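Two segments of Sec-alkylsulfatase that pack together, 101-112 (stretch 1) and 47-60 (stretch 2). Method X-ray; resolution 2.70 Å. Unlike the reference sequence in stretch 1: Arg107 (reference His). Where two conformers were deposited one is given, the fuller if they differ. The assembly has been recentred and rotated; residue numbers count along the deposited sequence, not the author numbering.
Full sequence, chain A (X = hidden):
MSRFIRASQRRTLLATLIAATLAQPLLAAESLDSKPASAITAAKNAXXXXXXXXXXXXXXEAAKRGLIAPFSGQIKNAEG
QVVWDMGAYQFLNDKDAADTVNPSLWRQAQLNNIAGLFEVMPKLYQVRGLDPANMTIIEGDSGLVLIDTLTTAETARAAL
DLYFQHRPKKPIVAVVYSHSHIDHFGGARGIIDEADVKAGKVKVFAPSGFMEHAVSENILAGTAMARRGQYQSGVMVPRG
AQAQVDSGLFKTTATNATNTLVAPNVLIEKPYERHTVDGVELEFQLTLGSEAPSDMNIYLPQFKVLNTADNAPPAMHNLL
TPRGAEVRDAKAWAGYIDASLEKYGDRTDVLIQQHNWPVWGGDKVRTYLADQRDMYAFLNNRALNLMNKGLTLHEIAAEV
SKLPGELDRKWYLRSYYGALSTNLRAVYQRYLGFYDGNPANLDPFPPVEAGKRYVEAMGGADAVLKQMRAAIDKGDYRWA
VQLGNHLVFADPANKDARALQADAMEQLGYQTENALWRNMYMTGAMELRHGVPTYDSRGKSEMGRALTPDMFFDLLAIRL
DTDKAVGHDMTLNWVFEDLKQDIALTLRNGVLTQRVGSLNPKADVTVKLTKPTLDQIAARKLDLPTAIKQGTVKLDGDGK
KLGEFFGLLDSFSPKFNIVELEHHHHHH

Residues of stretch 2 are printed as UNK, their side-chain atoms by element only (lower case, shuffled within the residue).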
# COMPACT_ATOMS: atom_id res chain seq x y z
N VAL A 101 -21.98 17.88 19.42
CA VAL A 101 -20.56 17.75 19.11
C VAL A 101 -19.74 17.20 20.28
O VAL A 101 -19.83 17.70 21.39
CB VAL A 101 -19.87 18.86 18.25
CG1 VAL A 101 -20.47 20.24 18.49
CG2 VAL A 101 -18.36 18.84 18.36
N ASN A 102 -18.98 16.10 20.00
CA ASN A 102 -18.09 15.42 20.92
C ASN A 102 -17.22 16.45 21.62
O ASN A 102 -16.62 17.30 20.96
CB ASN A 102 -17.24 14.45 20.15
CG ASN A 102 -16.39 13.56 21.05
OD1 ASN A 102 -15.56 14.03 21.84
ND2 ASN A 102 -16.52 12.26 20.85
N PRO A 103 -17.16 16.41 22.97
CA PRO A 103 -16.41 17.43 23.72
C PRO A 103 -14.93 17.53 23.43
O PRO A 103 -14.41 18.63 23.50
CB PRO A 103 -16.73 17.10 25.18
CG PRO A 103 -17.95 16.31 25.15
CD PRO A 103 -17.85 15.50 23.90
N SER A 104 -14.26 16.39 23.08
CA SER A 104 -12.84 16.35 22.72
C SER A 104 -12.61 17.07 21.38
O SER A 104 -11.64 17.80 21.24
CB SER A 104 -12.37 14.90 22.62
OG SER A 104 -10.98 14.80 22.40
N LEU A 105 -13.51 16.85 20.39
CA LEU A 105 -13.47 17.48 19.08
C LEU A 105 -13.63 19.01 19.25
O LEU A 105 -12.87 19.78 18.63
CB LEU A 105 -14.57 16.92 18.16
CG LEU A 105 -14.61 17.47 16.68
CD1 LEU A 105 -13.21 17.61 16.05
CD2 LEU A 105 -15.46 16.60 15.82
N TRP A 106 -14.58 19.43 20.11
CA TRP A 106 -14.86 20.81 20.45
C TRP A 106 -13.63 21.49 21.08
O TRP A 106 -13.42 22.67 20.88
CB TRP A 106 -16.05 20.85 21.41
CG TRP A 106 -16.56 22.21 21.75
CD1 TRP A 106 -16.10 23.03 22.72
CD2 TRP A 106 -17.70 22.87 21.16
NE1 TRP A 106 -16.85 24.19 22.75
CE2 TRP A 106 -17.84 24.11 21.81
CE3 TRP A 106 -18.62 22.53 20.14
CZ2 TRP A 106 -18.87 25.01 21.49
CZ3 TRP A 106 -19.62 23.44 19.81
CH2 TRP A 106 -19.74 24.66 20.49
N ARG A 107 -12.87 20.75 21.90
CA ARG A 107 -11.67 21.21 22.59
C ARG A 107 -10.65 21.59 21.51
O ARG A 107 -10.06 22.67 21.59
CB ARG A 107 -11.12 20.05 23.45
CG ARG A 107 -10.44 20.48 24.72
CD ARG A 107 -8.98 20.57 24.54
NE ARG A 107 -8.42 21.32 25.67
CZ ARG A 107 -7.12 21.36 25.98
NH1 ARG A 107 -6.24 20.68 25.26
NH2 ARG A 107 -6.70 22.08 27.01
N GLN A 108 -10.44 20.69 20.50
CA GLN A 108 -9.49 20.88 19.40
C GLN A 108 -9.98 22.01 18.51
O GLN A 108 -9.16 22.83 18.08
CB GLN A 108 -9.32 19.59 18.60
CG GLN A 108 -8.06 19.55 17.75
CD GLN A 108 -6.77 19.35 18.48
OE1 GLN A 108 -6.69 19.32 19.71
NE2 GLN A 108 -5.74 19.17 17.73
N ALA A 109 -11.30 22.07 18.27
CA ALA A 109 -11.96 23.11 17.48
C ALA A 109 -11.65 24.47 18.07
O ALA A 109 -11.24 25.36 17.34
CB ALA A 109 -13.47 22.87 17.45
N GLN A 110 -11.75 24.60 19.41
CA GLN A 110 -11.49 25.83 20.17
C GLN A 110 -10.06 26.26 20.09
O GLN A 110 -9.81 27.45 20.02
CB GLN A 110 -11.88 25.68 21.65
CG GLN A 110 -13.39 25.65 21.89
CD GLN A 110 -13.65 25.62 23.37
OE1 GLN A 110 -13.44 24.61 24.04
NE2 GLN A 110 -14.04 26.75 23.91
N LEU A 111 -9.13 25.30 20.12
CA LEU A 111 -7.71 25.57 20.04
C LEU A 111 -7.37 26.12 18.66
O LEU A 111 -6.68 27.13 18.54
CB LEU A 111 -6.91 24.30 20.35
CG LEU A 111 -6.76 23.91 21.84
CD1 LEU A 111 -6.44 22.43 22.00
CD2 LEU A 111 -5.69 24.69 22.50
N ASN A 112 -7.93 25.50 17.62
CA ASN A 112 -7.72 25.85 16.21
C ASN A 112 -8.32 27.21 15.83
O ASN A 112 -8.11 27.67 14.70
CB ASN A 112 -8.23 24.70 15.29
CG ASN A 112 -7.31 23.51 15.25
OD1 ASN A 112 -6.10 23.64 15.38
ND2 ASN A 112 -7.86 22.31 15.04
N UNK A 47 -20.60 11.80 28.72
CA UNK A 47 -19.73 10.78 29.30
C UNK A 47 -18.25 11.10 29.02
O UNK A 47 -17.42 10.89 29.89
o UNK A 47 -19.98 8.96 31.75
c UNK A 47 -20.16 9.35 28.87
c UNK A 47 -19.46 8.18 29.55
c UNK A 47 -19.25 8.22 31.05
o UNK A 47 -18.35 7.49 31.54
N UNK A 48 -17.94 11.69 27.84
CA UNK A 48 -16.58 12.11 27.42
C UNK A 48 -16.03 13.15 28.39
O UNK A 48 -14.83 13.14 28.62
c UNK A 48 -16.50 12.59 25.93
c UNK A 48 -15.07 12.85 25.49
c UNK A 48 -17.16 11.61 24.99
N UNK A 49 -16.88 14.03 28.98
CA UNK A 49 -16.50 15.07 29.96
C UNK A 49 -15.62 14.52 31.08
O UNK A 49 -14.65 15.15 31.48
c UNK A 49 -19.10 16.56 28.55
c UNK A 49 -19.28 17.77 30.62
c UNK A 49 -18.32 16.99 29.76
c UNK A 49 -17.75 15.77 30.55
N UNK A 50 -15.95 13.33 31.59
CA UNK A 50 -15.16 12.58 32.58
C UNK A 50 -14.37 11.56 31.76
O UNK A 50 -14.62 11.46 30.57
c UNK A 50 -19.81 11.38 33.69
c UNK A 50 -18.44 11.71 34.21
n UNK A 50 -20.86 11.81 34.65
c UNK A 50 -16.03 11.91 33.67
c UNK A 50 -17.36 11.33 33.22
N UNK A 51 -13.39 10.88 32.32
CA UNK A 51 -12.54 9.94 31.56
C UNK A 51 -11.60 10.54 30.43
O UNK A 51 -10.83 9.81 29.81
c UNK A 51 -13.24 8.59 31.20
o UNK A 51 -15.59 8.42 30.67
n UNK A 51 -14.17 8.96 29.01
c UNK A 51 -14.43 8.64 30.27
N UNK A 52 -11.60 11.86 30.26
CA UNK A 52 -10.71 12.61 29.35
C UNK A 52 -10.19 13.89 30.09
O UNK A 52 -10.93 14.39 30.94
c UNK A 52 -10.62 12.45 26.76
c UNK A 52 -11.38 12.94 28.01
c UNK A 52 -11.14 13.07 25.53
c UNK A 52 -10.72 10.95 26.58
N UNK A 53 -8.95 14.39 29.88
CA UNK A 53 -8.44 15.51 30.71
C UNK A 53 -9.33 16.70 31.06
O UNK A 53 -9.80 16.76 32.21
c UNK A 53 -6.65 14.62 29.46
c UNK A 53 -7.90 13.92 28.95
c UNK A 53 -7.10 15.88 30.08
N UNK A 54 -9.56 17.65 30.13
CA UNK A 54 -10.39 18.86 30.29
C UNK A 54 -9.91 19.80 31.38
O UNK A 54 -10.01 21.01 31.22
c UNK A 54 -12.85 16.55 29.25
c UNK A 54 -11.88 18.56 30.40
c UNK A 54 -13.37 15.91 28.13
c UNK A 54 -13.30 17.97 26.91
c UNK A 54 -13.60 16.61 26.97
c UNK A 54 -12.49 17.88 29.20
c UNK A 54 -12.73 18.60 28.02
N UNK A 55 -9.36 19.26 32.48
CA UNK A 55 -8.78 20.00 33.59
C UNK A 55 -7.32 20.39 33.25
O UNK A 55 -6.72 21.21 33.96
c UNK A 55 -8.84 19.17 34.86
N UNK A 56 -6.78 19.81 32.14
CA UNK A 56 -5.47 20.18 31.62
C UNK A 56 -5.70 21.21 30.51
O UNK A 56 -6.36 20.92 29.50
o UNK A 56 -3.04 19.01 29.38
o UNK A 56 -2.51 19.97 31.31
c UNK A 56 -3.30 19.33 30.58
c UNK A 56 -4.65 18.96 31.14
N UNK A 57 -5.25 22.44 30.75
CA UNK A 57 -5.42 23.56 29.82
C UNK A 57 -4.09 23.99 29.22
O UNK A 57 -4.01 25.02 28.58
n UNK A 57 -8.44 26.59 30.23
c UNK A 57 -6.14 24.73 30.50
c UNK A 57 -8.26 25.70 31.37
n UNK A 57 -9.57 27.45 28.42
c UNK A 57 -9.51 26.61 29.44
c UNK A 57 -7.57 24.43 30.92
n UNK A 57 -10.55 25.82 29.69
N UNK A 58 -3.04 23.15 29.39
CA UNK A 58 -1.69 23.36 28.86
C UNK A 58 -1.71 23.78 27.38
O UNK A 58 -0.97 24.69 27.01
c UNK A 58 -0.03 22.06 30.30
c UNK A 58 -0.85 22.10 29.03
c UNK A 58 1.20 21.17 30.23
o UNK A 58 1.99 21.31 29.27
o UNK A 58 1.39 20.34 31.16
N UNK A 59 -2.58 23.15 26.55
CA UNK A 59 -2.68 23.47 25.14
C UNK A 59 -3.25 24.87 24.90
O UNK A 59 -2.74 25.56 24.02
c UNK A 59 -2.95 20.13 23.16
c UNK A 59 -2.69 21.03 24.36
o UNK A 59 -4.13 19.99 22.75
c UNK A 59 -3.41 22.37 24.34
o UNK A 59 -1.98 19.52 22.66
N UNK A 60 -4.28 25.29 25.69
CA UNK A 60 -4.86 26.63 25.63
C UNK A 60 -3.83 27.67 25.99
O UNK A 60 -3.81 28.72 25.35
c UNK A 60 -9.57 25.04 24.79
c UNK A 60 -8.96 26.11 24.17
c UNK A 60 -7.30 26.16 25.93
c UNK A 60 -7.85 26.68 24.75
c UNK A 60 -7.93 25.09 26.54
c UNK A 60 -9.06 24.53 25.97
c UNK A 60 -6.07 26.77 26.54

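Position 47 has three carbons, the third carrying two oxygens, and its end leads away from stretch 1: Glu47. Position 48 has one carbon bearing two more, the beta-branched pattern of Val48. Its CB lies 3.8 Å from Pro103 CD, and Val48 CG1 is 3.9 Å from Asn102 OD1.

Position 49 carries four carbons forked at the second, hence Leu49; Leu49 CD1 lies 3.6 Å from Pro103 CG. At 50, four carbons in a row end in nitrogen, out of reach and poorly ordered: Lys50. Position 51 has two carbons, the second bearing one oxygen and one nitrogen, and is also out of reach: Asn51. Its backbone phi of 66° is positive, a value asparagine tolerates well.

Position 52 again shows four carbons forked at the second, this time with CB directed toward stretch 1. It is Leu52, and Leu52 CD2 sits 3.6 Å from Ser104 OG. Three carbons close a ring onto the backbone nitrogen at 53, which identifies Pro53, without contact. Position 54 has one carbon followed by a six-carbon ring with no oxygen, so Phe54 rather than tyrosine. Phe54 CZ lies 3.6 Å from Pro103 CB, while Ser104 N meets the ring at its edge.

Position 55 is a single carbon pointing away, Ala55. Position 56 has two carbons, the second carrying two oxygens: Asp56. Here the backbone makes the approach, Asp56 O standing 2.8 Å from Arg107 NH2, but at an angle too poor for a hydrogen bond. Position 57 has three carbons, a nitrogen, then a carbon with two nitrogens: Arg57, its CB directed away, at the N-cap of the next helix. Position 58, three carbons ending in two oxygens, is Glu58, whose end leads away. Position 59 has the same composition but points toward stretch 1: Glu59, with Glu59 OE1 3.4 Å from Arg107 NH1, a salt bridge. Position 60, one carbon and a six-carbon ring, is Phe60; Leu111 CD2 lies over one face, 4.1 Å from the ring centroid and 26° off its normal, a CH-pi contact.

The contact buries 642 Å² without a cross-stretch hydrogen bond. Near the start of the stretch 1 helix, where Asn102 OD1 accepts from Ser104 N at 3.0 Å, Pro103 packs against Val48, Leu49 and Phe54. Farther along, Leu111 and Gln110 meet Phe60 at face and edge. Between these apolar patches, Arg107, which differs from the reference sequence, reaches Glu59 by charge, adding electrostatic attraction to side-chain packing.

Stretch 2 (47-60) EVLKNLPFADREEF
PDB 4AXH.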